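Local coordinates for ribosome-inactivating protein (PDB 2G5X) that belongs to the ribosome-inactivating protein family of plants, at residues L47-L52 with R56-L61. Residues are numbered along the deposited sequence; the frame is centred on the assembly and turned at random.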
ATOM      1  N   LEU A  47      -3.574  -5.945   7.537  1.00  8.49           N
ATOM      2  CA  LEU A  47      -4.368  -4.730   7.647  1.00  8.87           C
ATOM      3  C   LEU A  47      -3.490  -3.559   8.057  1.00  9.27           C
ATOM      4  O   LEU A  47      -2.554  -3.715   8.841  1.00  8.85           O
ATOM      5  CB  LEU A  47      -5.499  -4.911   8.664  1.00  7.78           C
ATOM      6  CG  LEU A  47      -6.513  -6.024   8.379  1.00  9.34           C
ATOM      7  CD1 LEU A  47      -7.608  -5.983   9.434  1.00 11.15           C
ATOM      8  CD2 LEU A  47      -7.115  -5.845   6.990  1.00 11.31           C
ATOM      9  N   VAL A  48      -3.804  -2.388   7.509  1.00  7.16           N
ATOM     10  CA  VAL A  48      -3.066  -1.162   7.776  1.00 10.00           C
ATOM     11  C   VAL A  48      -4.035  -0.019   8.067  1.00  8.82           C
ATOM     12  O   VAL A  48      -4.953   0.231   7.294  1.00  8.95           O
ATOM     13  CB  VAL A  48      -2.200  -0.778   6.550  1.00 11.65           C
ATOM     14  CG1 VAL A  48      -1.698   0.653   6.676  1.00 14.09           C
ATOM     15  CG2 VAL A  48      -1.033  -1.746   6.429  1.00 13.78           C
ATOM     16  N   ASN A  49      -3.826   0.676   9.179  1.00  7.65           N
ATOM     17  CA  ASN A  49      -4.683   1.805   9.530  1.00  8.54           C
ATOM     18  C   ASN A  49      -4.045   3.131   9.126  1.00  7.74           C
ATOM     19  O   ASN A  49      -2.883   3.383   9.439  1.00  8.66           O
ATOM     20  CB  ASN A  49      -4.932   1.849  11.041  1.00  9.02           C
ATOM     21  CG  ASN A  49      -6.090   0.973  11.479  1.00 10.31           C
ATOM     22  OD1 ASN A  49      -6.627   0.191  10.702  1.00  9.86           O
ATOM     23  ND2 ASN A  49      -6.474   1.101  12.745  1.00 12.04           N
ATOM     24  N   LEU A  50      -4.800   3.962   8.414  1.00  7.01           N
ATOM     25  CA  LEU A  50      -4.340   5.296   8.037  1.00  7.16           C
ATOM     26  C   LEU A  50      -5.281   6.216   8.821  1.00  6.53           C
ATOM     27  O   LEU A  50      -6.503   6.074   8.739  1.00  7.81           O
ATOM     28  CB  LEU A  50      -4.491   5.539   6.527  1.00  6.34           C
ATOM     29  CG  LEU A  50      -3.579   4.747   5.577  1.00  6.02           C
ATOM     30  CD1 LEU A  50      -3.813   5.215   4.134  1.00  7.87           C
ATOM     31  CD2 LEU A  50      -2.116   4.954   5.960  1.00  7.27           C
ATOM     32  N   VAL A  51      -4.720   7.140   9.593  1.00  8.15           N
ATOM     33  CA  VAL A  51      -5.529   8.044  10.412  1.00  8.43           C
ATOM     34  C   VAL A  51      -5.225   9.510  10.121  1.00  8.78           C
ATOM     35  O   VAL A  51      -4.063   9.885   9.988  1.00  8.65           O
ATOM     36  CB  VAL A  51      -5.265   7.798  11.922  1.00  9.31           C
ATOM     37  CG1 VAL A  51      -6.188   8.670  12.768  1.00  9.53           C
ATOM     38  CG2 VAL A  51      -5.457   6.326  12.257  1.00  9.59           C
ATOM     39  N   LEU A  52      -6.265  10.338  10.016  1.00  7.61           N
ATOM     40  CA  LEU A  52      -6.062  11.763   9.775  1.00  8.00           C
ATOM     41  C   LEU A  52      -5.874  12.452  11.119  1.00  8.89           C
ATOM     42  O   LEU A  52      -6.652  12.244  12.047  1.00  9.98           O
ATOM     43  CB  LEU A  52      -7.264  12.387   9.064  1.00  7.94           C
ATOM     44  CG  LEU A  52      -7.540  11.948   7.629  1.00 10.23           C
ATOM     45  CD1 LEU A  52      -8.729  12.739   7.094  1.00 10.14           C
ATOM     46  CD2 LEU A  52      -6.308  12.178   6.766  1.00 11.36           C
ATOM     47  N   ARG A  56      -9.255  12.538  13.310  1.00 15.01           N
ATOM     48  CA  ARG A  56      -9.039  11.167  13.748  1.00 15.01           C
ATOM     49  C   ARG A  56      -9.805  10.135  12.920  1.00 14.22           C
ATOM     50  O   ARG A  56      -9.899   8.972  13.316  1.00 15.09           O
ATOM     51  CB  ARG A  56      -9.408  11.015  15.229  1.00 18.28           C
ATOM     52  CG  ARG A  56      -8.761  12.046  16.147  1.00 21.15           C
ATOM     53  CD  ARG A  56      -7.243  12.103  15.976  1.00 24.12           C
ATOM     54  NE  ARG A  56      -6.589  10.831  16.272  1.00 28.05           N
ATOM     55  CZ  ARG A  56      -5.271  10.651  16.278  1.00 29.04           C
ATOM     56  NH1 ARG A  56      -4.458  11.663  16.004  1.00 31.55           N
ATOM     57  NH2 ARG A  56      -4.760   9.458  16.557  1.00 31.26           N
ATOM     58  N   ASN A  57     -10.359  10.547  11.780  1.00 12.15           N
ATOM     59  CA  ASN A  57     -11.076   9.597  10.929  1.00 11.27           C
ATOM     60  C   ASN A  57     -10.075   8.517  10.517  1.00 10.92           C
ATOM     61  O   ASN A  57      -8.897   8.803  10.290  1.00 10.62           O
ATOM     62  CB  ASN A  57     -11.646  10.280   9.678  1.00 10.25           C
ATOM     63  CG  ASN A  57     -12.795  11.231   9.995  1.00 11.02           C
ATOM     64  OD1 ASN A  57     -13.410  11.156  11.062  1.00 13.00           O
ATOM     65  ND2 ASN A  57     -13.098  12.121   9.057  1.00 10.55           N
ATOM     66  N   THR A  58     -10.552   7.282  10.399  1.00  9.41           N
ATOM     67  CA  THR A  58      -9.681   6.165  10.060  1.00  8.22           C
ATOM     68  C   THR A  58     -10.162   5.300   8.899  1.00  8.58           C
ATOM     69  O   THR A  58     -11.346   4.978   8.800  1.00  9.49           O
ATOM     70  CB  THR A  58      -9.498   5.237  11.290  1.00  9.62           C
ATOM     71  OG1 THR A  58      -8.940   5.989  12.376  1.00 12.02           O
ATOM     72  CG2 THR A  58      -8.578   4.070  10.963  1.00  8.23           C
ATOM     73  N   ILE A  59      -9.230   4.949   8.016  1.00  7.47           N
ATOM     74  CA  ILE A  59      -9.505   4.058   6.893  1.00  5.94           C
ATOM     75  C   ILE A  59      -8.523   2.898   7.041  1.00  8.00           C
ATOM     76  O   ILE A  59      -7.325   3.115   7.231  1.00  8.69           O
ATOM     77  CB  ILE A  59      -9.282   4.739   5.523  0.50  2.61           C
ATOM     78  CG1 ILE A  59     -10.408   5.740   5.252  0.50  2.14           C
ATOM     79  CG2 ILE A  59      -9.240   3.683   4.414  0.50  2.75           C
ATOM     80  CD1 ILE A  59     -10.295   6.456   3.911  1.00  7.56           C
ATOM     81  N   THR A  60      -9.032   1.671   6.977  1.00  7.51           N
ATOM     82  CA  THR A  60      -8.184   0.489   7.118  1.00  7.32           C
ATOM     83  C   THR A  60      -7.963  -0.190   5.766  1.00  7.05           C
ATOM     84  O   THR A  60      -8.912  -0.625   5.122  1.00  7.85           O
ATOM     85  CB  THR A  60      -8.815  -0.531   8.102  1.00  6.80           C
ATOM     86  OG1 THR A  60      -9.042   0.106   9.367  1.00  8.71           O
ATOM     87  CG2 THR A  60      -7.892  -1.732   8.303  1.00  8.64           C
ATOM     88  N   LEU A  61      -6.702  -0.267   5.344  1.00  6.62           N
ATOM     89  CA  LEU A  61      -6.342  -0.892   4.074  1.00  6.26           C
ATOM     90  C   LEU A  61      -6.077  -2.381   4.265  1.00  6.62           C
ATOM     91  O   LEU A  61      -5.573  -2.794   5.308  1.00  7.64           O
ATOM     92  CB  LEU A  61      -5.071  -0.252   3.508  1.00  6.05           C
ATOM     93  CG  LEU A  61      -5.026   1.262   3.304  1.00  5.77           C
ATOM     94  CD1 LEU A  61      -3.628   1.673   2.842  1.00  9.38           C
ATOM     95  CD2 LEU A  61      -6.065   1.669   2.280  1.00  8.62           C
TER
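V48 and L50 pair with L61 and I59 as the hydrogen-bonded pairs of an antiparallel beta hairpin, whose strand axes approach to 4.4 Å. N49-T60, between them, and V51-T58, nearer the turn, are the non-hydrogen-bonded pairs. L50 and I59 bond through both their N and O atoms, with nearly straight N-H...O angles of 169°. Beyond the strand ends, L52 N donates to N57 O at 3.1 Å. L52 O in turn accepts a weak, bent bond from R56 N. Strands 45-51 and 58-64 are neighbours in the mixed sheet, with strand 3-5 beside the first and strand 69-76 beside the second.

Side chains alternate between two faces. On the face of V48, L50, I59 and L61, L50 CD1 meets L61 CD1 at 3.8 Å, while V48 and L61 stand side by side, CB to CB. F73 of strand 69-76 touches I59 and L61 on this face, and F144 of helix 137-145 touches I59 and L52.

The face of N49, V51, T58 and T60 is more polar. The N49 side chain leans across to T60, and its OD1 accepts the T60 OG1 proton at 2.8 Å. The hydroxyl comes from above the amide plane, 42° out of it. T60 OG1 lies anti to the carbonyl carbon (chi1 -57°), which turns it to the amide. The methyl, T60 CG2, also touches N49 OD1, at 3.3 Å. R1 NH1 is a second donor to OD1. Beside this pair, V51 CG2 packs on T58 OG1 at 3.5 Å. V51 CG1 lies over one face of the R56 guanidinium, 3.9 Å above its plane and toward the rim.

Two donors thus grip N49 OD1 and probably limit the rotation of its amide. The hairpin presents a buried aliphatic face and a mixed face that R1 and S3 help to cover.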